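Local coordinates for DCN1-like protein 3 (Homo sapiens, PDB 4GBA) that promotes cullin neddylation by helping transfer NEDD8 from N-terminally acetylated NEDD8-conjugating E2 enzymes to cullin-RBX complexes, at residues A[140-144]-A[187-193]. Coordinates in Å, arbitrary orientation, origin at the centre of the assembly. Numbering follows the deposited sequence.
Sequences QWLNF and FDTFVEW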
loop_
_atom_site.group_PDB
_atom_site.type_symbol
_atom_site.label_atom_id
_atom_site.label_comp_id
_atom_site.label_asym_id
_atom_site.label_seq_id
_atom_site.Cartn_x
_atom_site.Cartn_y
_atom_site.Cartn_z
ATOM N N GLN A 140 -17.134 4.372 1.863
ATOM C CA GLN A 140 -18.015 4.487 0.699
ATOM C C GLN A 140 -17.231 4.562 -0.606
ATOM O O GLN A 140 -17.643 4.004 -1.627
ATOM C CB GLN A 140 -18.947 5.692 0.828
ATOM C CG GLN A 140 -19.956 5.569 1.961
ATOM C CD GLN A 140 -20.693 4.226 1.974
ATOM O OE1 GLN A 140 -20.846 3.561 0.941
ATOM N NE2 GLN A 140 -21.148 3.821 3.158
ATOM N N TRP A 141 -16.096 5.252 -0.568
ATOM C CA TRP A 141 -15.234 5.343 -1.732
ATOM C C TRP A 141 -14.834 3.942 -2.187
ATOM O O TRP A 141 -14.798 3.665 -3.380
ATOM C CB TRP A 141 -14.003 6.218 -1.429
ATOM C CG TRP A 141 -12.875 6.094 -2.431
ATOM C CD1 TRP A 141 -11.721 5.389 -2.275
ATOM C CD2 TRP A 141 -12.810 6.681 -3.737
ATOM N NE1 TRP A 141 -10.936 5.497 -3.396
ATOM C CE2 TRP A 141 -11.579 6.292 -4.314
ATOM C CE3 TRP A 141 -13.668 7.503 -4.479
ATOM C CZ2 TRP A 141 -11.179 6.697 -5.593
ATOM C CZ3 TRP A 141 -13.275 7.902 -5.747
ATOM C CH2 TRP A 141 -12.040 7.496 -6.294
ATOM N N LEU A 142 -14.545 3.057 -1.236
ATOM C CA LEU A 142 -14.133 1.695 -1.572
ATOM C C LEU A 142 -15.319 0.805 -1.974
ATOM O O LEU A 142 -15.149 -0.145 -2.746
ATOM C CB LEU A 142 -13.325 1.051 -0.428
ATOM C CG LEU A 142 -11.986 1.683 -0.010
ATOM C CD1 LEU A 142 -11.501 1.079 1.304
ATOM C CD2 LEU A 142 -10.895 1.580 -1.093
ATOM N N ASN A 143 -16.504 1.097 -1.436
ATOM C CA ASN A 143 -17.733 0.436 -1.886
ATOM C C ASN A 143 -18.012 0.806 -3.326
ATOM O O ASN A 143 -18.344 -0.047 -4.151
ATOM C CB ASN A 143 -18.935 0.847 -1.036
ATOM C CG ASN A 143 -18.904 0.238 0.354
ATOM O OD1 ASN A 143 -18.270 -0.798 0.586
ATOM N ND2 ASN A 143 -19.604 0.877 1.289
ATOM N N PHE A 144 -17.876 2.097 -3.609
ATOM C CA PHE A 144 -18.058 2.635 -4.947
ATOM C C PHE A 144 -17.150 1.933 -5.961
ATOM O O PHE A 144 -17.587 1.563 -7.044
ATOM C CB PHE A 144 -17.826 4.154 -4.917
ATOM C CG PHE A 144 -17.557 4.766 -6.263
ATOM C CD1 PHE A 144 -18.587 4.991 -7.156
ATOM C CD2 PHE A 144 -16.273 5.137 -6.626
ATOM C CE1 PHE A 144 -18.336 5.560 -8.394
ATOM C CE2 PHE A 144 -16.018 5.705 -7.867
ATOM C CZ PHE A 144 -17.046 5.918 -8.745
ATOM N N PHE A 187 -13.733 11.310 -9.095
ATOM C CA PHE A 187 -14.242 11.806 -7.820
ATOM C C PHE A 187 -15.688 12.294 -7.958
ATOM O O PHE A 187 -16.503 12.085 -7.061
ATOM C CB PHE A 187 -13.347 12.905 -7.231
ATOM C CG PHE A 187 -11.932 12.453 -6.906
ATOM C CD1 PHE A 187 -11.538 11.140 -7.088
ATOM C CD2 PHE A 187 -11.004 13.356 -6.408
ATOM C CE1 PHE A 187 -10.238 10.735 -6.795
ATOM C CE2 PHE A 187 -9.706 12.959 -6.114
ATOM C CZ PHE A 187 -9.324 11.645 -6.313
ATOM N N ASP A 188 -16.005 12.931 -9.083
ATOM C CA ASP A 188 -17.368 13.404 -9.345
ATOM C C ASP A 188 -18.342 12.237 -9.550
ATOM O O ASP A 188 -19.456 12.242 -9.018
ATOM C CB ASP A 188 -17.418 14.353 -10.553
ATOM C CG ASP A 188 -18.665 15.244 -10.541
ATOM O OD1 ASP A 188 -18.966 15.856 -9.483
ATOM O OD2 ASP A 188 -19.358 15.329 -11.580
ATOM N N THR A 189 -17.912 11.248 -10.328
ATOM C CA THR A 189 -18.671 10.016 -10.502
ATOM C C THR A 189 -19.029 9.405 -9.145
ATOM O O THR A 189 -20.114 8.840 -8.963
ATOM C CB THR A 189 -17.864 8.977 -11.305
ATOM O OG1 THR A 189 -17.473 9.534 -12.564
ATOM C CG2 THR A 189 -18.684 7.720 -11.534
ATOM N N PHE A 190 -18.099 9.520 -8.200
ATOM C CA PHE A 190 -18.275 8.960 -6.872
ATOM C C PHE A 190 -19.249 9.789 -6.062
ATOM O O PHE A 190 -20.102 9.254 -5.372
ATOM C CB PHE A 190 -16.934 8.879 -6.129
ATOM C CG PHE A 190 -17.082 8.817 -4.634
ATOM C CD1 PHE A 190 -17.537 7.656 -4.014
ATOM C CD2 PHE A 190 -16.778 9.919 -3.845
ATOM C CE1 PHE A 190 -17.688 7.594 -2.630
ATOM C CE2 PHE A 190 -16.922 9.867 -2.458
ATOM C CZ PHE A 190 -17.379 8.700 -1.850
ATOM N N VAL A 191 -19.108 11.102 -6.129
ATOM C CA VAL A 191 -19.995 11.965 -5.373
ATOM C C VAL A 191 -21.452 11.749 -5.800
ATOM O O VAL A 191 -22.352 11.706 -4.962
ATOM C CB VAL A 191 -19.571 13.439 -5.484
ATOM C CG1 VAL A 191 -20.699 14.358 -5.046
ATOM C CG2 VAL A 191 -18.315 13.684 -4.642
ATOM N N GLU A 192 -21.674 11.590 -7.102
ATOM C CA GLU A 192 -23.015 11.317 -7.612
ATOM C C GLU A 192 -23.509 9.991 -7.049
ATOM O O GLU A 192 -24.555 9.931 -6.394
ATOM C CB GLU A 192 -23.042 11.291 -9.150
ATOM C CG GLU A 192 -22.491 12.560 -9.831
ATOM C CD GLU A 192 -23.085 13.865 -9.276
ATOM O OE1 GLU A 192 -23.874 14.522 -9.996
ATOM O OE2 GLU A 192 -22.753 14.244 -8.125
ATOM N N TRP A 193 -22.740 8.935 -7.304
ATOM C CA TRP A 193 -23.031 7.612 -6.770
ATOM C C TRP A 193 -23.322 7.639 -5.270
ATOM O O TRP A 193 -24.178 6.905 -4.777
ATOM C CB TRP A 193 -21.861 6.678 -7.052
ATOM C CG TRP A 193 -22.015 5.283 -6.480
ATOM C CD1 TRP A 193 -22.471 4.169 -7.139
ATOM C CD2 TRP A 193 -21.686 4.848 -5.146
ATOM N NE1 TRP A 193 -22.451 3.078 -6.299
ATOM C CE2 TRP A 193 -21.972 3.469 -5.067
ATOM C CE3 TRP A 193 -21.180 5.493 -4.007
ATOM C CZ2 TRP A 193 -21.770 2.722 -3.903
ATOM C CZ3 TRP A 193 -20.984 4.751 -2.846
ATOM C CH2 TRP A 193 -21.276 3.382 -2.803
#
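Two helices of the cullin-binding DCUN1 (PONY) domain, 138-147 and the C-terminal 185-199, cross almost at right angles here: the local axes make 101° and approach to 10.2 Å, a spacing that large aromatic side chains fill. Gln-140 approaches most closely through its backbone, its C lying 3.7 Å from Phe-190 CE1 and its O 3.6 Å from Trp-193 CZ3; its OE1 lies 3.8 Å from Trp-193 CH2 and accepts a 3.0 Å hydrogen bond from Asn-143 ND2. Trp-141 turns an edge to the face of Phe-190 (centroids 5.4 Å, planes at 79°) and receives the edge of Phe-187 on its own face in an offset T-shaped pair (5.5 Å, 86°), while Phe-163 stacks on the indole. Asn-143 adds a marginal touch, CB to Trp-193 CH2 at 3.9 Å. Phe-144 buries the largest area and wedges between Phe-190 and Trp-193: the edge of Phe-190 points to its face (offset edge-to-face, centroids 5.5 Å, 67°), Phe-190 CA makes a CH-pi contact 3.8 Å from its centroid, and Phe-144 CB does likewise over the six-membered ring of Trp-193. The Phe-144 edge meets the Trp-193 five-membered ring at 64°, and Trp-193 NE1 hydrogen-bonds Glu-147. This aromatic cluster of Trp-141, Phe-144, Phe-187, Phe-190 and Trp-193 dominates; with no polar bond joining the segments, the contact rests on ring fit.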